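Local atomic coordinates of lambda phage protein with carbohydrate-binding module (PDB entry 2A5Z), a protein that is of unknown function but binds magnesium and has a jelly-roll fold with a carbohydrate-binding module, which suggests that it recognises sugars. Residues L145-L153 / G162-A170. Residues are numbered along the deposited sequence; the frame is centred on the assembly and turned at random.
Sequences LGISDRSGL and GGIVKASAA
G162 pairs with L153 as a non-hydrogen-bonded antiparallel pair, and its CA lies 3.3 Å from G152 O in a CA-H...O contact. G163 and G152 follow as a hydrogen-bonded pair, each backbone N giving its hydrogen to the other's O. I164 sits beside S151 on the same face, a loose touch of CG1 on CB at 4.2 Å. V165 packs along R150. Their backbones exchange two bonds, V165 N to R150 O being nearly straight (175°), and the side chains run side by side. R150 starts with CG between its backbone N and carbonyl carbon (chi1 56°) and extends to NE beside V165; the last torsion (-86°) then turns a guanidinium face to the valine. V165 CG1 lies over that face, toward the rim, 3.8 Å from R150 CZ. R150 NH2 bonds I147 O (2.6 Å), which lies in the guanidinium plane although NH2 stands above the carbonyl plane; this helps hold the group's rotation. K166 opens a type I' turn to A169, and the loop at S148 and D149 binds the turn: D149 OD1 takes A167 N (3.0 Å) from above the carboxylate plane, and S148 OG gives a hydrogen bond to OD2. S168 N then reaches a lone pair of S148 O at 2.7 Å. In the jelly-roll sheet, strand 159-166 lies between 150-151 and 169-178; S151 and I164 pack on F197 of strand 197-203, whereas R150 touches L135 and V137 of strand 134-137.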
ATOM      1  N   LEU C 145      -2.592 -14.987  18.756  1.00 24.79           N
ATOM      2  CA  LEU C 145      -2.326 -15.358  20.146  1.00 25.10           C
ATOM      3  C   LEU C 145      -1.888 -16.812  20.277  1.00 25.57           C
ATOM      4  O   LEU C 145      -1.503 -17.248  21.361  1.00 26.02           O
ATOM      5  CB  LEU C 145      -3.546 -15.083  21.046  1.00 24.55           C
ATOM      6  CG  LEU C 145      -4.042 -13.638  21.206  1.00 24.27           C
ATOM      7  CD1 LEU C 145      -5.366 -13.610  21.957  1.00 23.99           C
ATOM      8  CD2 LEU C 145      -3.010 -12.736  21.887  1.00 21.68           C
ATOM      9  N   GLY C 146      -1.940 -17.550  19.165  1.00 25.96           N
ATOM     10  CA  GLY C 146      -1.535 -18.959  19.112  1.00 25.56           C
ATOM     11  C   GLY C 146      -0.059 -19.149  19.385  1.00 25.56           C
ATOM     12  O   GLY C 146       0.762 -18.276  19.080  1.00 25.72           O
ATOM     13  N   ILE C 147       0.277 -20.300  19.959  1.00 25.43           N
ATOM     14  CA  ILE C 147       1.640 -20.568  20.423  1.00 25.35           C
ATOM     15  C   ILE C 147       2.033 -22.059  20.272  1.00 24.73           C
ATOM     16  O   ILE C 147       3.097 -22.496  20.739  1.00 24.77           O
ATOM     17  CB  ILE C 147       1.799 -20.062  21.886  1.00 25.49           C
ATOM     18  CG1 ILE C 147       3.268 -20.012  22.308  1.00 26.54           C
ATOM     19  CG2 ILE C 147       0.922 -20.876  22.844  1.00 26.13           C
ATOM     20  CD1 ILE C 147       3.536 -19.009  23.433  1.00 28.39           C
ATOM     21  N   SER C 148       1.183 -22.811  19.580  1.00 23.36           N
ATOM     22  CA  SER C 148       1.274 -24.268  19.522  1.00 22.77           C
ATOM     23  C   SER C 148       2.144 -24.810  18.387  1.00 22.09           C
ATOM     24  O   SER C 148       2.602 -25.952  18.452  1.00 21.85           O
ATOM     25  CB  SER C 148      -0.127 -24.856  19.395  1.00 22.30           C
ATOM     26  OG  SER C 148      -0.724 -24.364  18.216  1.00 22.36           O
ATOM     27  N   ASP C 149       2.354 -24.006  17.347  1.00 21.64           N
ATOM     28  CA  ASP C 149       3.079 -24.460  16.154  1.00 21.24           C
ATOM     29  C   ASP C 149       4.060 -23.419  15.621  1.00 20.70           C
ATOM     30  O   ASP C 149       3.726 -22.241  15.501  1.00 20.49           O
ATOM     31  CB  ASP C 149       2.094 -24.835  15.041  1.00 21.59           C
ATOM     32  CG  ASP C 149       1.179 -25.978  15.428  1.00 22.88           C
ATOM     33  OD1 ASP C 149       1.613 -27.143  15.321  1.00 23.72           O
ATOM     34  OD2 ASP C 149       0.022 -25.711  15.832  1.00 24.74           O
ATOM     35  N   ARG C 150       5.265 -23.872  15.294  1.00 20.17           N
ATOM     36  CA  ARG C 150       6.287 -23.021  14.693  1.00 19.85           C
ATOM     37  C   ARG C 150       7.441 -23.858  14.137  1.00 19.93           C
ATOM     38  O   ARG C 150       7.663 -25.004  14.556  1.00 19.86           O
ATOM     39  CB  ARG C 150       6.812 -21.982  15.694  1.00 19.52           C
ATOM     40  CG  ARG C 150       7.350 -22.585  16.978  1.00 20.05           C
ATOM     41  CD  ARG C 150       7.564 -21.540  18.049  1.00 20.33           C
ATOM     42  NE  ARG C 150       7.762 -22.160  19.355  1.00 21.89           N
ATOM     43  CZ  ARG C 150       6.773 -22.514  20.172  1.00 21.55           C
ATOM     44  NH1 ARG C 150       7.044 -23.078  21.341  1.00 22.80           N
ATOM     45  NH2 ARG C 150       5.515 -22.310  19.819  1.00 21.67           N
ATOM     46  N   SER C 151       8.176 -23.265  13.206  1.00 19.37           N
ATOM     47  CA  SER C 151       9.288 -23.933  12.565  1.00 20.44           C
ATOM     48  C   SER C 151      10.224 -22.888  11.939  1.00 19.71           C
ATOM     49  O   SER C 151       9.787 -22.035  11.161  1.00 19.82           O
ATOM     50  CB  SER C 151       8.743 -24.932  11.532  1.00 19.95           C
ATOM     51  OG  SER C 151       9.619 -25.058  10.441  1.00 24.99           O
ATOM     52  N   GLY C 152      11.501 -22.936  12.309  1.00 19.45           N
ATOM     53  CA  GLY C 152      12.485 -21.987  11.784  1.00 18.70           C
ATOM     54  C   GLY C 152      13.534 -21.671  12.829  1.00 18.38           C
ATOM     55  O   GLY C 152      13.908 -22.544  13.611  1.00 18.64           O
ATOM     56  N   LEU C 153      14.036 -20.439  12.833  1.00 17.92           N
ATOM     57  CA  LEU C 153      14.904 -20.002  13.925  1.00 17.79           C
ATOM     58  C   LEU C 153      14.037 -19.494  15.069  1.00 17.57           C
ATOM     59  O   LEU C 153      13.308 -18.509  14.925  1.00 17.76           O
ATOM     60  CB  LEU C 153      15.894 -18.924  13.490  1.00 17.63           C
ATOM     61  CG  LEU C 153      16.997 -18.646  14.530  1.00 18.49           C
ATOM     62  CD1 LEU C 153      18.146 -19.655  14.405  1.00 17.52           C
ATOM     63  CD2 LEU C 153      17.518 -17.221  14.420  1.00 17.51           C
ATOM     64  N   GLY C 162      17.494 -23.557  15.842  1.00 17.02           N
ATOM     65  CA  GLY C 162      16.596 -24.091  14.835  1.00 16.49           C
ATOM     66  C   GLY C 162      15.741 -25.152  15.498  1.00 16.54           C
ATOM     67  O   GLY C 162      16.197 -25.857  16.404  1.00 16.20           O
ATOM     68  N   GLY C 163      14.492 -25.257  15.064  1.00 16.47           N
ATOM     69  CA  GLY C 163      13.591 -26.230  15.652  1.00 16.71           C
ATOM     70  C   GLY C 163      12.224 -26.295  15.014  1.00 16.60           C
ATOM     71  O   GLY C 163      11.869 -25.460  14.196  1.00 16.28           O
ATOM     72  N   ILE C 164      11.476 -27.326  15.390  1.00 16.90           N
ATOM     73  CA  ILE C 164      10.093 -27.496  14.998  1.00 16.80           C
ATOM     74  C   ILE C 164       9.295 -27.762  16.261  1.00 16.82           C
ATOM     75  O   ILE C 164       9.724 -28.535  17.120  1.00 16.61           O
ATOM     76  CB  ILE C 164       9.923 -28.643  13.979  1.00 16.71           C
ATOM     77  CG1 ILE C 164      10.781 -28.378  12.742  1.00 16.70           C
ATOM     78  CG2 ILE C 164       8.439 -28.815  13.579  1.00 17.27           C
ATOM     79  CD1 ILE C 164      10.836 -29.519  11.756  1.00 17.96           C
ATOM     80  N   VAL C 165       8.164 -27.065  16.381  1.00 16.94           N
ATOM     81  CA  VAL C 165       7.200 -27.264  17.454  1.00 16.83           C
ATOM     82  C   VAL C 165       5.854 -27.533  16.789  1.00 17.46           C
ATOM     83  O   VAL C 165       5.406 -26.764  15.932  1.00 17.32           O
ATOM     84  CB  VAL C 165       7.106 -26.033  18.407  1.00 17.08           C
ATOM     85  CG1 VAL C 165       5.912 -26.158  19.366  1.00 16.21           C
ATOM     86  CG2 VAL C 165       8.402 -25.851  19.196  1.00 15.77           C
ATOM     87  N   LYS C 166       5.233 -28.646  17.169  1.00 18.08           N
ATOM     88  CA  LYS C 166       3.936 -29.035  16.632  1.00 18.76           C
ATOM     89  C   LYS C 166       3.030 -29.469  17.761  1.00 18.56           C
ATOM     90  O   LYS C 166       3.417 -30.290  18.589  1.00 18.69           O
ATOM     91  CB  LYS C 166       4.094 -30.159  15.618  1.00 19.08           C
ATOM     92  CG  LYS C 166       4.614 -29.682  14.276  1.00 21.33           C
ATOM     93  CD  LYS C 166       4.910 -30.856  13.381  1.00 25.43           C
ATOM     94  CE  LYS C 166       5.086 -30.398  11.957  1.00 28.20           C
ATOM     95  NZ  LYS C 166       4.891 -31.569  11.063  1.00 31.06           N
ATOM     96  N   ALA C 167       1.824 -28.906  17.794  1.00 18.55           N
ATOM     97  CA  ALA C 167       0.891 -29.132  18.897  1.00 18.61           C
ATOM     98  C   ALA C 167       1.584 -28.963  20.254  1.00 18.56           C
ATOM     99  O   ALA C 167       1.366 -29.745  21.180  1.00 18.07           O
ATOM    100  CB  ALA C 167       0.232 -30.507  18.783  1.00 18.86           C
ATOM    101  N   SER C 168       2.433 -27.939  20.333  1.00 18.57           N
ATOM    102  CA  SER C 168       3.140 -27.543  21.561  1.00 19.36           C
ATOM    103  C   SER C 168       4.280 -28.479  22.003  1.00 19.38           C
ATOM    104  O   SER C 168       4.859 -28.291  23.075  1.00 19.68           O
ATOM    105  CB  SER C 168       2.153 -27.288  22.715  1.00 18.99           C
ATOM    106  OG  SER C 168       1.111 -26.430  22.290  1.00 19.77           O
ATOM    107  N   ALA C 169       4.607 -29.467  21.175  1.00 19.84           N
ATOM    108  CA  ALA C 169       5.718 -30.382  21.466  1.00 20.29           C
ATOM    109  C   ALA C 169       6.923 -30.081  20.584  1.00 20.44           C
ATOM    110  O   ALA C 169       6.776 -29.836  19.390  1.00 20.78           O
ATOM    111  CB  ALA C 169       5.289 -31.834  21.285  1.00 20.20           C
ATOM    112  N   ALA C 170       8.112 -30.107  21.172  1.00 20.73           N
ATOM    113  CA  ALA C 170       9.339 -29.950  20.401  1.00 21.16           C
ATOM    114  C   ALA C 170       9.631 -31.258  19.691  1.00 21.44           C
ATOM    115  O   ALA C 170      10.068 -32.228  20.325  1.00 21.91           O
ATOM    116  CB  ALA C 170      10.498 -29.566  21.314  1.00 21.32           C
TER